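Local coordinates for protein carbamate kinase (Aeropyrum pernix, PDB 2E9Y) that probably acts as a carbamate kinase of the amino acid kinase family, transferring a phosphoryl group between carbamoyl phosphate and ADP, at residues 222-226 with 227-231; 76-79 with 80-83. All coordinates share one frame; numbering follows the deposited sequence.

Contact 1: 222-226 with 227-231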
ATOM      1  N   LEU A 222     -16.922 -13.071  -3.377  1.00 15.34           N
ATOM      2  CA  LEU A 222     -17.796 -11.920  -3.536  1.00 15.24           C
ATOM      3  C   LEU A 222     -17.293 -11.017  -4.658  1.00 14.93           C
ATOM      4  O   LEU A 222     -18.086 -10.507  -5.450  1.00 15.63           O
ATOM      5  CB  LEU A 222     -17.881 -11.131  -2.224  1.00 16.13           C
ATOM      6  CG  LEU A 222     -18.721  -9.852  -2.252  1.00 17.85           C
ATOM      7  CD1 LEU A 222     -20.155 -10.166  -2.653  1.00 19.23           C
ATOM      8  CD2 LEU A 222     -18.677  -9.203  -0.876  1.00 18.14           C
ATOM      9  N   LEU A 223     -15.978 -10.815  -4.730  1.00 15.46           N
ATOM     10  CA  LEU A 223     -15.401  -9.972  -5.778  1.00 13.85           C
ATOM     11  C   LEU A 223     -15.692 -10.559  -7.158  1.00 15.41           C
ATOM     12  O   LEU A 223     -16.060  -9.835  -8.081  1.00 16.23           O
ATOM     13  CB  LEU A 223     -13.881  -9.844  -5.611  1.00 13.42           C
ATOM     14  CG  LEU A 223     -13.173  -8.997  -6.680  1.00 11.43           C
ATOM     15  CD1 LEU A 223     -13.730  -7.576  -6.669  1.00 15.08           C
ATOM     16  CD2 LEU A 223     -11.668  -8.969  -6.415  1.00 14.53           C
ATOM     17  N   ALA A 224     -15.511 -11.868  -7.290  1.00 16.18           N
ATOM     18  CA  ALA A 224     -15.748 -12.550  -8.565  1.00 18.29           C
ATOM     19  C   ALA A 224     -17.192 -12.331  -9.006  1.00 18.00           C
ATOM     20  O   ALA A 224     -17.469 -12.072 -10.180  1.00 18.55           O
ATOM     21  CB  ALA A 224     -15.459 -14.046  -8.423  1.00 17.73           C
ATOM     22  N   THR A 225     -18.109 -12.436  -8.054  1.00 17.32           N
ATOM     23  CA  THR A 225     -19.522 -12.238  -8.334  1.00 18.57           C
ATOM     24  C   THR A 225     -19.813 -10.796  -8.749  1.00 19.51           C
ATOM     25  O   THR A 225     -20.550 -10.561  -9.707  1.00 19.16           O
ATOM     26  CB  THR A 225     -20.380 -12.599  -7.100  1.00 18.57           C
ATOM     27  OG1 THR A 225     -20.298 -14.009  -6.861  1.00 19.12           O
ATOM     28  CG2 THR A 225     -21.836 -12.207  -7.317  1.00 19.30           C
ATOM     29  N   GLN A 226     -19.226  -9.830  -8.046  1.00 18.28           N
ATOM     30  CA  GLN A 226     -19.479  -8.426  -8.355  1.00 18.88           C
ATOM     31  C   GLN A 226     -18.795  -7.961  -9.659  1.00 20.03           C
ATOM     32  O   GLN A 226     -19.186  -6.978 -10.276  1.00 20.40           O
ATOM     33  CB  GLN A 226     -19.022  -7.569  -7.169  1.00 19.19           C
ATOM     34  CG  GLN A 226     -19.826  -7.848  -5.897  1.00 19.33           C
ATOM     35  CD  GLN A 226     -19.649  -6.719  -4.902  1.00 21.70           C
ATOM     36  OE1 GLN A 226     -18.553  -6.291  -4.574  1.00 22.19           O
ATOM     37  NE2 GLN A 226     -20.798  -6.287  -4.346  1.00 23.08           N
ATOM     38  N   LEU A 227     -17.720  -8.682 -10.053  1.00 18.77           N
ATOM     39  CA  LEU A 227     -17.037  -8.344 -11.304  1.00 20.61           C
ATOM     40  C   LEU A 227     -17.651  -9.083 -12.497  1.00 22.10           C
ATOM     41  O   LEU A 227     -17.224  -8.947 -13.638  1.00 22.63           O
ATOM     42  CB  LEU A 227     -15.561  -8.757 -11.193  1.00 20.14           C
ATOM     43  CG  LEU A 227     -14.699  -7.857 -10.309  1.00 19.66           C
ATOM     44  CD1 LEU A 227     -13.238  -8.315 -10.295  1.00 18.23           C
ATOM     45  CD2 LEU A 227     -14.704  -6.403 -10.772  1.00 19.88           C
ATOM     46  N   ASN A 228     -18.651  -9.931 -12.204  1.00 22.44           N
ATOM     47  CA  ASN A 228     -19.180 -10.799 -13.253  1.00 25.72           C
ATOM     48  C   ASN A 228     -18.066 -11.647 -13.889  1.00 24.60           C
ATOM     49  O   ASN A 228     -17.986 -11.791 -15.102  1.00 25.19           O
ATOM     50  CB  ASN A 228     -19.835  -9.926 -14.326  1.00 29.09           C
ATOM     51  CG  ASN A 228     -20.979  -9.141 -13.732  1.00 33.52           C
ATOM     52  OD1 ASN A 228     -21.212  -7.987 -14.076  1.00 38.00           O
ATOM     53  ND2 ASN A 228     -21.771  -9.827 -12.890  1.00 35.87           N
ATOM     54  N   ALA A 229     -17.190 -12.183 -13.044  1.00 22.26           N
ATOM     55  CA  ALA A 229     -16.074 -12.992 -13.511  1.00 22.35           C
ATOM     56  C   ALA A 229     -16.590 -14.287 -14.122  1.00 22.68           C
ATOM     57  O   ALA A 229     -17.661 -14.776 -13.760  1.00 21.43           O
ATOM     58  CB  ALA A 229     -15.122 -13.302 -12.351  1.00 19.88           C
ATOM     59  N   ASP A 230     -15.816 -14.843 -15.045  1.00 22.60           N
ATOM     60  CA  ASP A 230     -16.194 -16.083 -15.704  1.00 23.94           C
ATOM     61  C   ASP A 230     -15.829 -17.285 -14.840  1.00 23.34           C
ATOM     62  O   ASP A 230     -16.384 -18.372 -15.004  1.00 22.76           O
ATOM     63  CB  ASP A 230     -15.483 -16.188 -17.058  1.00 26.48           C
ATOM     64  CG  ASP A 230     -15.876 -15.075 -18.011  1.00 27.97           C
ATOM     65  OD1 ASP A 230     -17.036 -15.066 -18.469  1.00 30.29           O
ATOM     66  OD2 ASP A 230     -15.029 -14.204 -18.301  1.00 28.86           O
ATOM     67  N   LEU A 231     -14.902 -17.089 -13.907  1.00 21.81           N
ATOM     68  CA  LEU A 231     -14.470 -18.188 -13.056  1.00 19.97           C
ATOM     69  C   LEU A 231     -13.822 -17.728 -11.761  1.00 20.75           C
ATOM     70  O   LEU A 231     -13.146 -16.703 -11.730  1.00 20.64           O
ATOM     71  CB  LEU A 231     -13.470 -19.062 -13.821  1.00 21.23           C
ATOM     72  CG  LEU A 231     -12.799 -20.240 -13.103  1.00 23.66           C
ATOM     73  CD1 LEU A 231     -13.838 -21.292 -12.750  1.00 24.33           C
ATOM     74  CD2 LEU A 231     -11.731 -20.850 -14.001  1.00 23.99           C
TER
HETATM   75  O   HOH W   1     -22.620 -11.859 -10.960  1.00 44.19           O
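Leu227 folds back over Leu223 where helix 216-226 ends. Its CB lies 3.3 Å from Leu223 O, the oxygen that accepts the Leu227 N-H, and CG stays just as near to it. Beyond CG the contact becomes wholly apolar: Leu227 CD1 reaches Leu223 CG and, at 3.7 Å, Leu223 CD1. CG sits beside the backbone N of Leu227 (chi1 -74°), which turns the side chain back along the last helical turn.

The helix is finished by a Schellman motif. Asn228 leaves helical geometry with a positive phi of 56°, and the reversal brings Ala229 N to Ala224 O in a nearly straight bond of 2.9 Å lying in the carbonyl plane. Asn228 N bonds to Thr225 O from well above the plane of that carbonyl, at 3.2 Å. A water also donates to Thr225 O, at 2.7 Å, and accepts a weak bond from Asn228 ND2. Inside the reversal, the methyls of Ala224 and Ala229 meet, CB to CB, at 4.0 Å.

Gln226 is held from outside the turn, its OE1 by Ile173 N and its backbone O by Arg176 NE. Leu223 and Leu227 both pack on Ile179 of helix 176-185, Ala224 and Thr225 touch Phe285 of helix 275-289, and the chain runs on into strand 231-236, where Leu231 pairs with Val8 of strand 6-10.

Contact 2: 76-79 with 80-83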
ATOM      1  N   GLN A  76      -0.171   1.249  15.391  1.00 17.37           N
ATOM      2  CA  GLN A  76      -1.131   1.496  14.323  1.00 15.70           C
ATOM      3  C   GLN A  76      -2.260   0.484  14.452  1.00 16.00           C
ATOM      4  O   GLN A  76      -2.040  -0.651  14.883  1.00 16.62           O
ATOM      5  CB  GLN A  76      -0.453   1.356  12.957  1.00 16.30           C
ATOM      6  CG  GLN A  76       0.680   2.350  12.734  1.00 16.55           C
ATOM      7  CD  GLN A  76       0.224   3.786  12.913  1.00 17.96           C
ATOM      8  OE1 GLN A  76      -0.854   4.167  12.452  1.00 16.77           O
ATOM      9  NE2 GLN A  76       1.046   4.594  13.578  1.00 14.65           N
ATOM     10  N   PRO A  77      -3.494   0.881  14.098  1.00 15.73           N
ATOM     11  CA  PRO A  77      -4.624  -0.050  14.195  1.00 15.41           C
ATOM     12  C   PRO A  77      -4.517  -1.126  13.125  1.00 15.43           C
ATOM     13  O   PRO A  77      -3.833  -0.946  12.108  1.00 13.14           O
ATOM     14  CB  PRO A  77      -5.842   0.854  13.998  1.00 14.83           C
ATOM     15  CG  PRO A  77      -5.320   1.908  13.082  1.00 15.18           C
ATOM     16  CD  PRO A  77      -3.949   2.212  13.663  1.00 14.61           C
ATOM     17  N   LEU A  78      -5.201  -2.239  13.361  1.00 13.33           N
ATOM     18  CA  LEU A  78      -5.177  -3.375  12.452  1.00 16.54           C
ATOM     19  C   LEU A  78      -5.525  -3.052  11.002  1.00 15.28           C
ATOM     20  O   LEU A  78      -4.945  -3.630  10.087  1.00 14.93           O
ATOM     21  CB  LEU A  78      -6.112  -4.473  12.979  1.00 17.81           C
ATOM     22  CG  LEU A  78      -6.195  -5.798  12.215  1.00 20.13           C
ATOM     23  CD1 LEU A  78      -4.816  -6.416  12.092  1.00 19.03           C
ATOM     24  CD2 LEU A  78      -7.134  -6.745  12.952  1.00 19.74           C
ATOM     25  N   TYR A  79      -6.462  -2.138  10.773  1.00 14.92           N
ATOM     26  CA  TYR A  79      -6.818  -1.837   9.390  1.00 14.49           C
ATOM     27  C   TYR A  79      -5.684  -1.148   8.647  1.00 15.22           C
ATOM     28  O   TYR A  79      -5.571  -1.290   7.431  1.00 13.49           O
ATOM     29  CB  TYR A  79      -8.110  -1.015   9.315  1.00 16.53           C
ATOM     30  CG  TYR A  79      -8.104   0.278  10.083  1.00 20.52           C
ATOM     31  CD1 TYR A  79      -7.565   1.435   9.535  1.00 21.41           C
ATOM     32  CD2 TYR A  79      -8.683   0.352  11.353  1.00 23.14           C
ATOM     33  CE1 TYR A  79      -7.606   2.647  10.229  1.00 24.37           C
ATOM     34  CE2 TYR A  79      -8.729   1.551  12.053  1.00 26.40           C
ATOM     35  CZ  TYR A  79      -8.190   2.693  11.482  1.00 26.41           C
ATOM     36  OH  TYR A  79      -8.248   3.884  12.169  1.00 30.65           O
ATOM     37  N   ILE A  80      -4.843  -0.412   9.374  1.00 13.06           N
ATOM     38  CA  ILE A  80      -3.691   0.236   8.753  1.00 13.86           C
ATOM     39  C   ILE A  80      -2.651  -0.857   8.479  1.00 12.95           C
ATOM     40  O   ILE A  80      -1.979  -0.849   7.444  1.00 13.32           O
ATOM     41  CB  ILE A  80      -3.082   1.324   9.676  1.00 14.30           C
ATOM     42  CG1 ILE A  80      -3.999   2.554   9.701  1.00 16.64           C
ATOM     43  CG2 ILE A  80      -1.692   1.724   9.189  1.00 14.36           C
ATOM     44  CD1 ILE A  80      -4.275   3.142   8.344  1.00 22.88           C
ATOM     45  N   ALA A  81      -2.517  -1.799   9.407  1.00 11.76           N
ATOM     46  CA  ALA A  81      -1.581  -2.903   9.224  1.00 11.75           C
ATOM     47  C   ALA A  81      -2.003  -3.689   7.982  1.00 12.46           C
ATOM     48  O   ALA A  81      -1.172  -4.052   7.147  1.00 11.29           O
ATOM     49  CB  ALA A  81      -1.579  -3.810  10.451  1.00 10.91           C
ATOM     50  N   THR A  82      -3.301  -3.938   7.850  1.00 11.22           N
ATOM     51  CA  THR A  82      -3.797  -4.665   6.687  1.00 11.84           C
ATOM     52  C   THR A  82      -3.474  -3.906   5.398  1.00 11.30           C
ATOM     53  O   THR A  82      -3.024  -4.505   4.421  1.00 11.60           O
ATOM     54  CB  THR A  82      -5.321  -4.900   6.778  1.00 14.78           C
ATOM     55  OG1 THR A  82      -5.594  -5.813   7.846  1.00 16.38           O
ATOM     56  CG2 THR A  82      -5.856  -5.481   5.473  1.00 14.02           C
ATOM     57  N   ALA A  83      -3.702  -2.595   5.392  1.00 10.89           N
ATOM     58  CA  ALA A  83      -3.402  -1.792   4.199  1.00 11.78           C
ATOM     59  C   ALA A  83      -1.921  -1.929   3.858  1.00 12.65           C
ATOM     60  O   ALA A  83      -1.542  -2.084   2.690  1.00 10.71           O
ATOM     61  CB  ALA A  83      -3.754  -0.323   4.439  1.00 13.97           C
TER
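With chi1 at 56°, CG of Tyr79 stands between its own backbone N and carbonyl carbon, and the ring swings back over the start of the helix; Ile80, with CG1 beside its backbone N (chi1 -74°), sends that branch to meet it. Tyr79 CE1 lies 3.6 Å from Ile80 CG1, while Ile80 CD1 nears the same side of the ring. Pro77 CG sits over one face of the ring, displaced toward its rim, and also touches Ile80 CG1 at 3.7 Å. The other branch, Ile80 CG2, packs on Gln76 CB at 4.0 Å.

Pro77 occupies the N-cap position of helix 78-103, and its carbonyl oxygen serves two donors of the first turn. Ala81 N approaches Pro77 O in the carbonyl plane at 3.1 Å, whereas Ile80 N reaches Pro77 O from above that plane, in a more bent bond of 3.0 Å. The i to i+4 pattern opened by Ala81 N continues with Thr82 N to Leu78 O at 2.8 Å. Glu211 OE2 accepts from Leu78 N at this helix start.

Gln76 NE2 bonds to Val23 O of the second subunit, and Trp88 of that subunit packs on both Gln76 and Ile80, while Val59 of helix 56-67 touches Leu78, Ala81 and Thr82.

In the fold
Following the chain from the N terminus, contact 2 comes first: residues 76-83 end the connection from helix 56-67 and start helix 78-103, against the second subunit. Contact 1 opens much later, where residues 222-231 end helix 216-226 and lead into strand 231-236. The two are in series, neither nested nor crossed, and each joins adjoining residues, one at the start of a helix and the other at the end of one. The centres of contact 1 and contact 2 lie about 26 Å apart, and their nearest atoms are about 14 Å apart. Contact 2 borders strand 197-201 and contact 1 borders strand 170-173, both strands of the mixed central sheet, which both pair with strand 112-119.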